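PDB 5HU7: putative polyketide synthase from Brevibacillus brevis, which probably removes water from beta-hydroxyacyl chains during polyketide assembly, this part being the dehydratase domain of a trans-AT polyketide synthase. Local coordinates for residues D10-P14 against E204-F208; N45-F50 against P87-D92; V140-L145 against C281-I287; L193-I198 against H209-S215; Q237-F242 against S295-E299. The contacts are given in a common frame with arbitrary orientation. Residues are numbered along the deposited sequence.

Contact 1 (D10-P14 against E204-F208)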
# COMPACT_ATOMS: atom_id res chain seq x y z
N ASP A 10 2.23 -2.08 10.99
CA ASP A 10 2.25 -1.65 9.60
C ASP A 10 0.87 -1.91 8.94
O ASP A 10 0.72 -2.79 8.10
CB ASP A 10 3.39 -2.37 8.86
CG ASP A 10 3.85 -1.67 7.60
OD1 ASP A 10 3.06 -1.60 6.63
OD2 ASP A 10 5.03 -1.24 7.57
N ILE A 11 -0.14 -1.12 9.35
CA ILE A 11 -1.54 -1.21 8.88
C ILE A 11 -2.07 0.20 8.60
O ILE A 11 -1.93 1.09 9.44
CB ILE A 11 -2.35 -2.01 9.96
CG1 ILE A 11 -1.69 -3.40 10.17
CG2 ILE A 11 -3.85 -2.13 9.65
CD1 ILE A 11 -1.61 -4.29 8.91
N LEU A 12 -2.70 0.42 7.42
CA LEU A 12 -3.19 1.76 7.06
C LEU A 12 -4.39 2.18 7.90
O LEU A 12 -4.51 3.35 8.27
CB LEU A 12 -3.58 1.83 5.57
CG LEU A 12 -2.53 1.45 4.53
CD1 LEU A 12 -3.15 1.28 3.16
CD2 LEU A 12 -1.42 2.46 4.48
N HIS A 13 -5.29 1.24 8.17
CA HIS A 13 -6.53 1.50 8.88
C HIS A 13 -7.03 0.16 9.45
O HIS A 13 -6.70 -0.88 8.87
CB HIS A 13 -7.50 2.09 7.83
CG HIS A 13 -8.91 2.31 8.28
ND1 HIS A 13 -9.82 1.27 8.32
CD2 HIS A 13 -9.52 3.45 8.65
CE1 HIS A 13 -10.95 1.80 8.75
NE2 HIS A 13 -10.82 3.11 8.98
N PRO A 14 -7.84 0.12 10.54
CA PRO A 14 -8.31 -1.18 11.05
C PRO A 14 -8.94 -2.12 10.01
O PRO A 14 -8.80 -3.33 10.10
CB PRO A 14 -9.33 -0.77 12.12
CG PRO A 14 -8.83 0.53 12.61
CD PRO A 14 -8.34 1.23 11.38
N GLU A 204 -9.18 7.68 16.00
CA GLU A 204 -8.63 8.69 15.09
C GLU A 204 -8.73 8.24 13.63
O GLU A 204 -8.91 9.10 12.78
CB GLU A 204 -7.16 9.01 15.44
CG GLU A 204 -6.54 10.15 14.62
CD GLU A 204 -5.64 9.73 13.47
OE1 GLU A 204 -4.69 8.95 13.71
OE2 GLU A 204 -5.85 10.24 12.35
N GLN A 205 -8.61 6.92 13.32
CA GLN A 205 -8.72 6.42 11.93
C GLN A 205 -10.19 6.18 11.50
O GLN A 205 -10.48 6.24 10.31
CB GLN A 205 -7.90 5.13 11.76
CG GLN A 205 -6.39 5.37 11.78
CD GLN A 205 -5.60 4.10 11.97
OE1 GLN A 205 -5.85 3.32 12.88
NE2 GLN A 205 -4.56 3.91 11.17
N LEU A 206 -11.10 6.04 12.46
CA LEU A 206 -12.51 5.78 12.21
C LEU A 206 -13.42 7.00 12.08
O LEU A 206 -13.11 8.08 12.57
CB LEU A 206 -13.04 4.89 13.33
CG LEU A 206 -12.25 3.58 13.55
CD1 LEU A 206 -12.95 2.67 14.57
CD2 LEU A 206 -11.97 2.87 12.23
N VAL A 207 -14.50 6.83 11.34
CA VAL A 207 -15.60 7.77 11.23
C VAL A 207 -16.81 7.08 11.91
O VAL A 207 -17.40 7.63 12.84
CB VAL A 207 -15.87 8.20 9.76
CG1 VAL A 207 -17.23 8.87 9.60
CG2 VAL A 207 -14.76 9.12 9.27
N PHE A 208 -17.11 5.83 11.46
CA PHE A 208 -18.16 4.99 12.01
C PHE A 208 -17.61 4.17 13.14
O PHE A 208 -16.62 3.46 12.97
CB PHE A 208 -18.70 4.01 10.97
CG PHE A 208 -19.43 4.63 9.82
CD1 PHE A 208 -20.77 4.97 9.93
CD2 PHE A 208 -18.81 4.81 8.60
CE1 PHE A 208 -21.44 5.52 8.86
CE2 PHE A 208 -19.48 5.39 7.53
CZ PHE A 208 -20.78 5.73 7.67

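Contact 2 (N45-F50 against P87-D92)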
# COMPACT_ATOMS: atom_id res chain seq x y z
N ASN A 45 -15.72 -16.13 18.51
CA ASN A 45 -16.27 -16.08 17.17
C ASN A 45 -16.97 -17.39 16.71
O ASN A 45 -17.24 -18.27 17.51
CB ASN A 45 -15.14 -15.61 16.19
CG ASN A 45 -14.08 -16.59 15.71
OD1 ASN A 45 -14.36 -17.72 15.28
ND2 ASN A 45 -12.85 -16.09 15.54
N GLY A 46 -17.41 -17.36 15.47
CA GLY A 46 -18.07 -18.40 14.68
C GLY A 46 -18.58 -17.74 13.40
O GLY A 46 -18.41 -16.51 13.23
N GLN A 47 -19.16 -18.53 12.45
CA GLN A 47 -19.54 -17.88 11.22
C GLN A 47 -20.62 -16.83 11.42
O GLN A 47 -21.54 -17.02 12.22
CB GLN A 47 -20.01 -18.87 10.14
CG GLN A 47 -19.95 -18.25 8.74
CD GLN A 47 -20.10 -19.25 7.63
OE1 GLN A 47 -19.25 -19.35 6.74
NE2 GLN A 47 -21.25 -19.93 7.58
N ARG A 48 -20.53 -15.74 10.65
CA ARG A 48 -21.47 -14.64 10.72
C ARG A 48 -21.26 -13.63 9.60
O ARG A 48 -20.22 -13.60 8.97
CB ARG A 48 -21.40 -13.93 12.09
CG ARG A 48 -20.06 -13.32 12.40
CD ARG A 48 -20.05 -12.84 13.81
NE ARG A 48 -18.81 -12.17 14.20
CZ ARG A 48 -17.65 -12.79 14.39
NH1 ARG A 48 -17.54 -14.10 14.19
NH2 ARG A 48 -16.59 -12.10 14.76
N PHE A 49 -22.23 -12.78 9.42
CA PHE A 49 -22.23 -11.74 8.39
C PHE A 49 -21.27 -10.65 8.78
O PHE A 49 -21.23 -10.26 9.95
CB PHE A 49 -23.64 -11.13 8.25
CG PHE A 49 -24.71 -12.08 7.74
CD1 PHE A 49 -24.51 -12.81 6.58
CD2 PHE A 49 -25.91 -12.22 8.43
CE1 PHE A 49 -25.49 -13.71 6.12
CE2 PHE A 49 -26.88 -13.12 7.97
CZ PHE A 49 -26.65 -13.87 6.83
N PHE A 50 -20.52 -10.12 7.80
CA PHE A 50 -19.65 -8.96 8.03
C PHE A 50 -20.53 -7.80 8.49
O PHE A 50 -21.59 -7.61 7.91
CB PHE A 50 -18.93 -8.57 6.73
CG PHE A 50 -17.78 -7.59 6.89
CD1 PHE A 50 -16.59 -7.98 7.48
CD2 PHE A 50 -17.84 -6.34 6.30
CE1 PHE A 50 -15.52 -7.11 7.58
CE2 PHE A 50 -16.73 -5.48 6.34
CZ PHE A 50 -15.59 -5.87 6.98
N PRO A 87 -23.67 -11.07 0.98
CA PRO A 87 -22.90 -10.84 2.22
C PRO A 87 -21.58 -11.60 2.37
O PRO A 87 -21.48 -12.80 2.07
CB PRO A 87 -23.88 -11.24 3.33
CG PRO A 87 -25.20 -11.22 2.72
CD PRO A 87 -25.03 -11.56 1.28
N LEU A 88 -20.59 -10.88 2.89
CA LEU A 88 -19.29 -11.44 3.23
C LEU A 88 -19.47 -12.14 4.58
O LEU A 88 -20.03 -11.56 5.53
CB LEU A 88 -18.24 -10.31 3.33
CG LEU A 88 -16.87 -10.64 3.92
CD1 LEU A 88 -16.14 -11.70 3.11
CD2 LEU A 88 -16.03 -9.39 4.02
N LEU A 89 -19.04 -13.40 4.65
CA LEU A 89 -19.11 -14.20 5.85
C LEU A 89 -17.73 -14.26 6.46
O LEU A 89 -16.78 -14.52 5.76
CB LEU A 89 -19.60 -15.63 5.56
CG LEU A 89 -21.03 -15.77 5.05
CD1 LEU A 89 -21.43 -17.23 5.02
CD2 LEU A 89 -22.00 -15.03 5.91
N VAL A 90 -17.65 -14.02 7.76
CA VAL A 90 -16.39 -14.03 8.49
C VAL A 90 -16.53 -14.89 9.75
O VAL A 90 -17.64 -15.21 10.15
CB VAL A 90 -15.94 -12.60 8.85
CG1 VAL A 90 -15.84 -11.74 7.58
CG2 VAL A 90 -16.89 -11.96 9.88
N GLY A 91 -15.40 -15.27 10.34
CA GLY A 91 -15.34 -16.04 11.57
C GLY A 91 -15.31 -17.54 11.41
O GLY A 91 -15.13 -18.22 12.40
N ASP A 92 -15.46 -18.07 10.18
CA ASP A 92 -15.41 -19.51 9.88
C ASP A 92 -13.97 -19.81 9.45
O ASP A 92 -13.25 -20.53 10.13
CB ASP A 92 -16.43 -19.85 8.77
CG ASP A 92 -16.63 -21.31 8.35
OD1 ASP A 92 -15.64 -22.04 8.23
OD2 ASP A 92 -17.76 -21.66 8.00

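Contact 3 (V140-L145 against C281-I287)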
# COMPACT_ATOMS: atom_id res chain seq x y z
N VAL A 140 -23.46 22.69 6.43
CA VAL A 140 -23.55 21.46 7.26
C VAL A 140 -24.86 21.55 8.06
O VAL A 140 -25.11 22.57 8.69
CB VAL A 140 -22.31 21.27 8.17
CG1 VAL A 140 -22.51 20.16 9.19
CG2 VAL A 140 -21.08 21.00 7.31
N PRO A 141 -25.76 20.54 7.97
CA PRO A 141 -27.04 20.66 8.68
C PRO A 141 -26.94 20.43 10.19
O PRO A 141 -25.94 19.94 10.72
CB PRO A 141 -27.93 19.63 7.98
CG PRO A 141 -27.02 18.61 7.47
CD PRO A 141 -25.66 19.25 7.25
N THR A 142 -27.97 20.85 10.88
CA THR A 142 -28.06 20.76 12.33
C THR A 142 -29.43 20.28 12.76
O THR A 142 -30.40 20.33 12.00
CB THR A 142 -27.83 22.13 12.97
OG1 THR A 142 -28.86 22.99 12.51
CG2 THR A 142 -26.48 22.73 12.62
N LEU A 143 -29.51 19.86 14.01
CA LEU A 143 -30.76 19.43 14.65
C LEU A 143 -30.98 20.32 15.83
O LEU A 143 -30.01 20.70 16.49
CB LEU A 143 -30.65 17.98 15.14
CG LEU A 143 -30.44 16.91 14.07
CD1 LEU A 143 -30.47 15.54 14.69
CD2 LEU A 143 -31.53 16.99 12.98
N ASP A 144 -32.23 20.69 16.07
CA ASP A 144 -32.62 21.47 17.24
C ASP A 144 -33.00 20.38 18.25
O ASP A 144 -34.13 19.88 18.23
CB ASP A 144 -33.78 22.41 16.87
CG ASP A 144 -34.22 23.37 17.97
OD1 ASP A 144 -33.60 23.37 19.06
OD2 ASP A 144 -35.16 24.17 17.72
N LEU A 145 -32.03 19.93 19.06
CA LEU A 145 -32.24 18.81 20.00
C LEU A 145 -33.29 19.11 21.06
O LEU A 145 -34.23 18.33 21.18
CB LEU A 145 -30.92 18.33 20.64
CG LEU A 145 -29.88 17.78 19.68
CD1 LEU A 145 -28.57 17.54 20.39
CD2 LEU A 145 -30.37 16.53 19.00
N CYS A 281 -25.55 13.17 15.09
CA CYS A 281 -25.01 14.45 15.49
C CYS A 281 -24.30 14.37 16.84
O CYS A 281 -24.37 13.36 17.54
CB CYS A 281 -26.14 15.46 15.53
SG CYS A 281 -27.31 15.20 16.88
N ASP A 282 -23.60 15.47 17.17
CA ASP A 282 -22.90 15.67 18.45
C ASP A 282 -23.88 16.21 19.51
O ASP A 282 -25.07 16.26 19.25
CB ASP A 282 -21.66 16.60 18.25
CG ASP A 282 -21.94 18.03 17.83
OD1 ASP A 282 -23.12 18.45 17.86
OD2 ASP A 282 -20.97 18.74 17.46
N GLU A 283 -23.36 16.59 20.71
CA GLU A 283 -24.13 17.16 21.84
C GLU A 283 -24.89 18.44 21.47
O GLU A 283 -25.92 18.71 22.06
CB GLU A 283 -23.19 17.57 23.01
CG GLU A 283 -22.41 16.46 23.68
CD GLU A 283 -21.62 16.93 24.88
OE1 GLU A 283 -20.60 17.62 24.69
OE2 GLU A 283 -22.02 16.61 26.03
N ALA A 284 -24.31 19.26 20.57
CA ALA A 284 -24.89 20.53 20.11
C ALA A 284 -25.87 20.41 18.94
O ALA A 284 -26.44 21.41 18.53
CB ALA A 284 -23.76 21.48 19.72
N GLY A 285 -26.07 19.23 18.38
CA GLY A 285 -26.98 19.06 17.25
C GLY A 285 -26.32 19.19 15.90
O GLY A 285 -27.01 19.05 14.89
N ARG A 286 -24.99 19.46 15.83
CA ARG A 286 -24.29 19.56 14.54
C ARG A 286 -24.15 18.15 13.94
O ARG A 286 -23.49 17.28 14.52
CB ARG A 286 -22.92 20.25 14.67
CG ARG A 286 -22.20 20.45 13.31
CD ARG A 286 -20.96 21.34 13.40
NE ARG A 286 -21.29 22.75 13.63
CZ ARG A 286 -21.67 23.63 12.70
NH1 ARG A 286 -21.80 23.25 11.43
NH2 ARG A 286 -21.93 24.89 13.03
N ILE A 287 -24.78 17.94 12.78
CA ILE A 287 -24.77 16.64 12.11
C ILE A 287 -23.40 16.36 11.48
O ILE A 287 -22.85 17.21 10.77
CB ILE A 287 -25.92 16.55 11.06
CG1 ILE A 287 -27.26 16.62 11.77
CG2 ILE A 287 -25.81 15.27 10.22
CD1 ILE A 287 -28.38 16.98 10.95

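Contact 4 (L193-I198 against H209-S215)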
# COMPACT_ATOMS: atom_id res chain seq x y z
N LEU A 193 -27.05 8.30 22.57
CA LEU A 193 -26.05 7.25 22.53
C LEU A 193 -24.96 7.42 23.55
O LEU A 193 -24.52 8.52 23.82
CB LEU A 193 -25.40 7.20 21.14
CG LEU A 193 -26.33 6.89 20.00
CD1 LEU A 193 -25.68 7.22 18.70
CD2 LEU A 193 -26.80 5.44 20.03
N SER A 194 -24.41 6.29 23.97
CA SER A 194 -23.25 6.24 24.85
C SER A 194 -22.46 5.06 24.32
O SER A 194 -22.47 3.97 24.88
CB SER A 194 -23.66 6.13 26.31
OG SER A 194 -22.65 5.53 27.11
N LEU A 195 -21.85 5.29 23.16
CA LEU A 195 -21.09 4.28 22.45
C LEU A 195 -19.90 3.82 23.28
O LEU A 195 -19.30 4.63 24.00
CB LEU A 195 -20.63 4.80 21.07
CG LEU A 195 -21.74 5.08 20.06
CD1 LEU A 195 -21.21 5.79 18.84
CD2 LEU A 195 -22.47 3.82 19.68
N PRO A 196 -19.54 2.51 23.24
CA PRO A 196 -18.41 2.04 24.05
C PRO A 196 -17.10 2.77 23.77
O PRO A 196 -16.90 3.31 22.70
CB PRO A 196 -18.32 0.55 23.72
CG PRO A 196 -19.63 0.19 23.15
CD PRO A 196 -20.15 1.40 22.47
N SER A 197 -16.22 2.79 24.78
CA SER A 197 -14.92 3.45 24.70
C SER A 197 -14.02 2.77 23.66
O SER A 197 -13.90 1.55 23.64
CB SER A 197 -14.24 3.45 26.07
OG SER A 197 -14.12 2.13 26.58
N ILE A 198 -13.42 3.59 22.79
CA ILE A 198 -12.49 3.16 21.75
C ILE A 198 -11.25 4.03 21.94
O ILE A 198 -11.39 5.23 22.21
CB ILE A 198 -13.15 3.30 20.34
CG1 ILE A 198 -14.37 2.37 20.19
CG2 ILE A 198 -12.17 3.07 19.20
CD1 ILE A 198 -14.14 0.86 20.24
N HIS A 209 -18.29 4.23 14.30
CA HIS A 209 -17.89 3.52 15.49
C HIS A 209 -18.20 2.03 15.27
O HIS A 209 -19.24 1.73 14.66
CB HIS A 209 -18.68 4.07 16.68
CG HIS A 209 -18.19 3.62 18.01
ND1 HIS A 209 -18.56 2.38 18.52
CD2 HIS A 209 -17.38 4.24 18.89
CE1 HIS A 209 -17.91 2.27 19.68
NE2 HIS A 209 -17.28 3.41 19.99
N PRO A 210 -17.37 1.08 15.76
CA PRO A 210 -17.66 -0.33 15.53
C PRO A 210 -18.93 -0.88 16.20
O PRO A 210 -19.36 -1.97 15.83
CB PRO A 210 -16.40 -1.03 16.06
CG PRO A 210 -15.83 -0.10 17.01
CD PRO A 210 -16.08 1.24 16.46
N SER A 211 -19.52 -0.16 17.17
CA SER A 211 -20.71 -0.60 17.90
C SER A 211 -21.99 0.14 17.52
O SER A 211 -23.03 -0.19 18.07
CB SER A 211 -20.47 -0.42 19.40
OG SER A 211 -19.18 -0.87 19.78
N LEU A 212 -21.93 1.11 16.60
CA LEU A 212 -23.08 1.91 16.18
C LEU A 212 -24.30 1.10 15.67
O LEU A 212 -25.43 1.50 15.90
CB LEU A 212 -22.62 2.93 15.11
CG LEU A 212 -23.67 3.83 14.52
CD1 LEU A 212 -24.30 4.70 15.60
CD2 LEU A 212 -23.09 4.70 13.42
N LEU A 213 -24.07 0.01 14.94
CA LEU A 213 -25.15 -0.83 14.39
C LEU A 213 -25.85 -1.63 15.50
O LEU A 213 -27.05 -1.86 15.42
CB LEU A 213 -24.54 -1.79 13.35
CG LEU A 213 -25.48 -2.77 12.63
CD1 LEU A 213 -26.47 -2.03 11.74
CD2 LEU A 213 -24.65 -3.83 11.85
N GLU A 214 -25.12 -2.00 16.55
CA GLU A 214 -25.71 -2.75 17.67
C GLU A 214 -26.70 -1.86 18.48
O GLU A 214 -27.49 -2.41 19.25
CB GLU A 214 -24.63 -3.35 18.62
CG GLU A 214 -23.38 -3.93 17.96
CD GLU A 214 -23.57 -4.80 16.73
OE1 GLU A 214 -24.15 -5.90 16.86
OE2 GLU A 214 -23.08 -4.41 15.64
N SER A 215 -26.62 -0.51 18.31
CA SER A 215 -27.46 0.47 18.98
C SER A 215 -28.61 0.94 18.11
O SER A 215 -29.70 1.18 18.61
CB SER A 215 -26.63 1.68 19.36
OG SER A 215 -25.50 1.30 20.14

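Contact 5 (Q237-F242 against S295-E299)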
# COMPACT_ATOMS: atom_id res chain seq x y z
N GLN A 237 -33.62 -12.13 11.83
CA GLN A 237 -34.30 -11.52 10.70
C GLN A 237 -33.32 -11.00 9.64
O GLN A 237 -33.58 -11.21 8.46
CB GLN A 237 -35.17 -10.33 11.18
CG GLN A 237 -36.45 -10.73 11.91
CD GLN A 237 -37.49 -11.40 11.03
OE1 GLN A 237 -37.50 -11.27 9.80
NE2 GLN A 237 -38.41 -12.12 11.65
N LEU A 238 -32.22 -10.33 10.04
CA LEU A 238 -31.32 -9.73 9.06
C LEU A 238 -30.54 -10.76 8.29
O LEU A 238 -30.08 -11.73 8.86
CB LEU A 238 -30.34 -8.73 9.71
CG LEU A 238 -30.96 -7.53 10.44
CD1 LEU A 238 -29.87 -6.55 10.85
CD2 LEU A 238 -32.00 -6.81 9.60
N ASP A 239 -30.41 -10.55 6.98
CA ASP A 239 -29.68 -11.46 6.08
C ASP A 239 -28.31 -10.93 5.65
O ASP A 239 -27.76 -11.44 4.67
CB ASP A 239 -30.56 -11.81 4.86
CG ASP A 239 -30.83 -10.69 3.86
OD1 ASP A 239 -30.36 -9.56 4.09
OD2 ASP A 239 -31.54 -10.94 2.88
N GLY A 240 -27.80 -9.90 6.31
CA GLY A 240 -26.50 -9.34 5.96
C GLY A 240 -26.47 -8.37 4.78
O GLY A 240 -25.41 -7.83 4.46
N THR A 241 -27.62 -8.12 4.12
CA THR A 241 -27.67 -7.19 2.99
C THR A 241 -28.23 -5.82 3.39
O THR A 241 -28.94 -5.67 4.37
CB THR A 241 -28.48 -7.76 1.80
OG1 THR A 241 -29.86 -7.78 2.11
CG2 THR A 241 -27.97 -9.13 1.33
N PHE A 242 -27.93 -4.84 2.58
CA PHE A 242 -28.49 -3.51 2.71
C PHE A 242 -28.28 -2.72 1.44
O PHE A 242 -27.44 -3.06 0.63
CB PHE A 242 -27.89 -2.76 3.92
CG PHE A 242 -26.49 -2.22 3.69
CD1 PHE A 242 -26.29 -0.96 3.13
CD2 PHE A 242 -25.38 -2.95 4.09
CE1 PHE A 242 -25.01 -0.42 3.03
CE2 PHE A 242 -24.10 -2.41 3.97
CZ PHE A 242 -23.92 -1.15 3.47
N SER A 295 -31.93 0.87 3.84
CA SER A 295 -32.80 -0.30 3.90
C SER A 295 -32.00 -1.55 4.15
O SER A 295 -31.05 -1.85 3.43
CB SER A 295 -33.58 -0.43 2.60
OG SER A 295 -34.63 -1.37 2.75
N MET A 296 -32.36 -2.26 5.17
CA MET A 296 -31.70 -3.53 5.51
C MET A 296 -32.56 -4.67 5.02
O MET A 296 -33.78 -4.62 5.15
CB MET A 296 -31.52 -3.64 7.03
CG MET A 296 -30.61 -2.59 7.57
SD MET A 296 -30.43 -2.75 9.34
CE MET A 296 -32.02 -2.02 9.85
N GLY A 297 -31.92 -5.70 4.47
CA GLY A 297 -32.66 -6.86 3.96
C GLY A 297 -32.97 -7.83 5.08
O GLY A 297 -32.19 -7.95 6.03
N SER A 298 -34.09 -8.54 4.97
CA SER A 298 -34.50 -9.52 5.97
C SER A 298 -34.94 -10.84 5.33
O SER A 298 -35.05 -10.94 4.10
CB SER A 298 -35.60 -8.93 6.85
OG SER A 298 -36.56 -8.24 6.07
N GLU A 299 -35.17 -11.87 6.17
CA GLU A 299 -35.59 -13.21 5.74
C GLU A 299 -37.05 -13.43 6.08
O GLU A 299 -37.86 -13.66 5.19
CB GLU A 299 -34.71 -14.29 6.39
CG GLU A 299 -33.35 -14.45 5.72
CD GLU A 299 -32.11 -14.57 6.61
OE1 GLU A 299 -32.20 -14.26 7.82
OE2 GLU A 299 -31.04 -14.93 6.07
O HOH W 1 -33.27 -14.59 10.55
O HOH W 2 -29.72 -6.99 6.64

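Contact 1 (D10-P14 against E204-F208)
Q205 gives up the most surface here. Its side chain runs alongside the backbone of the N-terminal loop, with NE2 3.0 Å from L12 O and OE1 3.6 Å from P14 CD, while its own carbonyl meets the neighbouring imidazole at the ring edge, Q205 O lying 3.4 Å from H13 CD2. The H13 ring reaches along the 204-208 segment as far as L206, where H13 NE2 is 3.5 Å from L206 CD2, but its polar partners lie beyond the two segments: ND1 is hydrogen-bonded to L15 N and NE2 to E57 OE2. P14 directs its CA-to-CB bond at the other segment and closes the apolar part, P14 CG sitting 3.9 Å from L206 CD2. The CA atoms of H13 and Q205 are 6.2 Å apart, and the two chains meet through side chains set against backbone carbonyls. Both loops meet helix 52-65. E57, which binds H13 through OE2, also accepts from the backbone N atoms of V207 and F208 through OE1. H13 packs on R60 and A61, and V207 and F208 reach I249 and L247 of strand 241-249. The start of the modelled chain and the loop before helix 212-227 are thus pinned on one helix of the N-terminal hotdog.

Contact 2 (N45-F50 against P87-D92)
F50 lies at the apolar centre. L88 CD2 sits over one face of its ring, 4.0 Å from the F50 centroid in a CH-pi contact, and V90 CG1 comes within 3.8 Å of F50 CD1. Behind them V97 and V95 of strand 95-105 back L88 and V90, and Y55 meets F50 edge-to-face. A second apolar patch forms around F49, whose CD1 is 3.4 Å from L89 CD2 and 3.7 Å from P87 CB. The backbones between these patches make a short two-stranded antiparallel sheet: R48 and V90 are the hydrogen-bonded pair (R48 N to V90 O 3.0 Å, V90 N to R48 O 2.9 Å), F49 and L89 the non-hydrogen-bonded pair, and F50 N adds a bond of 2.7 Å to L88 O. By sequence, 45-50 belongs to the HxxxGxxxxP motif of polyketide synthase dehydratases, which in relatives carries the catalytic histidine; G46 is its glycine. Further out, G91 turns the chain at a phi of 90°, and a CB on it would clash with G46 O and R48 NH1. G91 CA instead points a hydrogen at G46 O, 3.5 Å away. R48 NH2 is bound to M39 O, while its NH1 makes a weak bond of 2.7 Å to G46 O. At the polar edge N45 ND2 bonds to Q35 OE1; N45 OD1 and G91 O, two acceptors 3.0 Å apart, merely lie close.

Contact 3 (V140-L145 against C281-I287)
I287 loses most surface here. With chi1 m and chi2 t it extends CD1 toward segment 140-145, 3.7 Å from L143 CG and 4.0 Å from P141 CB. L143 and L145 take the same m,t rotamer and both come up to the sulfur of C281 (chi1 p) from one side: L143 CD1 is 3.9 Å and L145 CD2 4.0 Å from C281 SG. L145 CD1 also reaches into the turn, 3.3 Å from E283 O. This type I turn with a G1 bulge, D282 to G285, connects the adjacent strands 276-281 and 287-298. D282 N bonds to R286 O at 3.2 Å, and G285 takes the positive phi of 92°; a CB there would run into L143 O. D282, chi1 p, folds its carboxylate over the loop so that OD1 accepts from R286 N at 2.9 Å and weakly from A284 N at 3.1 Å. The 140-145 segment, leading to helix 145-150 with D144 at the N-cap position, is tied alongside by I287 N to P141 O (3.1 Å) and L143 N to G285 O (2.8 Å). R286 starts away from it, then bends at chi3, m, so that NH1 lies 3.8 Å from V140 CB; V140, chi1 t, sets CG1 3.4 Å from I287 O.

Contact 4 (L193-I198 against H209-S215)
One hydrogen bond crosses this contact, from H209 NE2 to P196 O at 2.7 Å. The other ring nitrogen works within its own segment, H209 ND1 accepting from S211 N at 3.0 Å, a capping bond at the H209 to L212 type I turn into helix 212-227. Over one face of the ring comes a CH-pi contact, L195 CB lying 3.8 Å from the H209 centroid and 8° off its normal. The rest is van der Waals contact, mostly apolar. L195 CD1 is 3.7 Å from H209 CB, and its CD2 reaches the helix start at L212 CA, 4.0 Å away. L193 CD1 approaches L212 CD1 at 4.2 Å, and L193 CD2 lies 3.8 Å from S215 CB. On the far side of the ring from L195, I198 CD1 meets P210 CG at 3.8 Å. P196 CG rests 3.6 Å from S211 OG, carbon against a hydroxyl. In sequence, 209-214 resembles the HPxxxD motif of polyketide synthase dehydratases, with E214 in place of the aspartate probably catalytic in relatives. Donating through NE2 and accepting through ND1, the imidazole fits the neutral tautomer with its proton on NE2, held between the loop after strand 188-193 and the helix start.

Contact 5 (Q237-F242 against S295-E299)
L238 lays its side chain over M296, with CD2 4.1 Å from M296 CB, and both residues pack on L217 of helix 212-227. The backbones pair antiparallel with a beta bulge in the C-terminal half of the double hotdog, beside the seam between strands 241-249 and 76-84. L238 pairs with S298 and F242 with M296, both non-hydrogen-bonded, and the register slips by two residues between them, where G240, at positive phi, turns the corner. E299 N bonds to Q237 O at 2.9 Å, D239 N to G297 O at 3.3 Å and G297 N to T241 O at 3.0 Å. D239 holds the corner as an Asx turn, OD1 accepting from T241 N at 3.1 Å and from T241 OG1 at 2.7 Å. Glycine suits 297, since a CB there would clash with T241 OG1 and D239 OD1. F242 turns its ring to L52, Y55 and L56 of helix 52-65. At the bulge, a water donates to both T241 O and G297 O, each 2.7 Å away.

Overall arrangement
Contact 2 belongs to the N-terminal hotdog and contacts 3, 4 and 5 to the C-terminal one, while contact 1 fastens the start of the modelled chain to the second half across helix 52-65. Contacts 1 and 4 follow in sequence at F208 and H209, centres 16 Å apart. Contact 2, nested inside the loop closed by contact 1, meets contact 5 where the halves join: P87 CG is 3.2 Å and F49 CZ 3.4 Å from D239 O. Contact 4 is nested inside contact 3, and helix 212-227 leads from it toward contact 5. Contacts 2 and 3 lie farthest apart, centres 35 Å, on opposite sides of the chain's centre. Contact 1 and the touch between contacts 2 and 5 bridge the hotdogs.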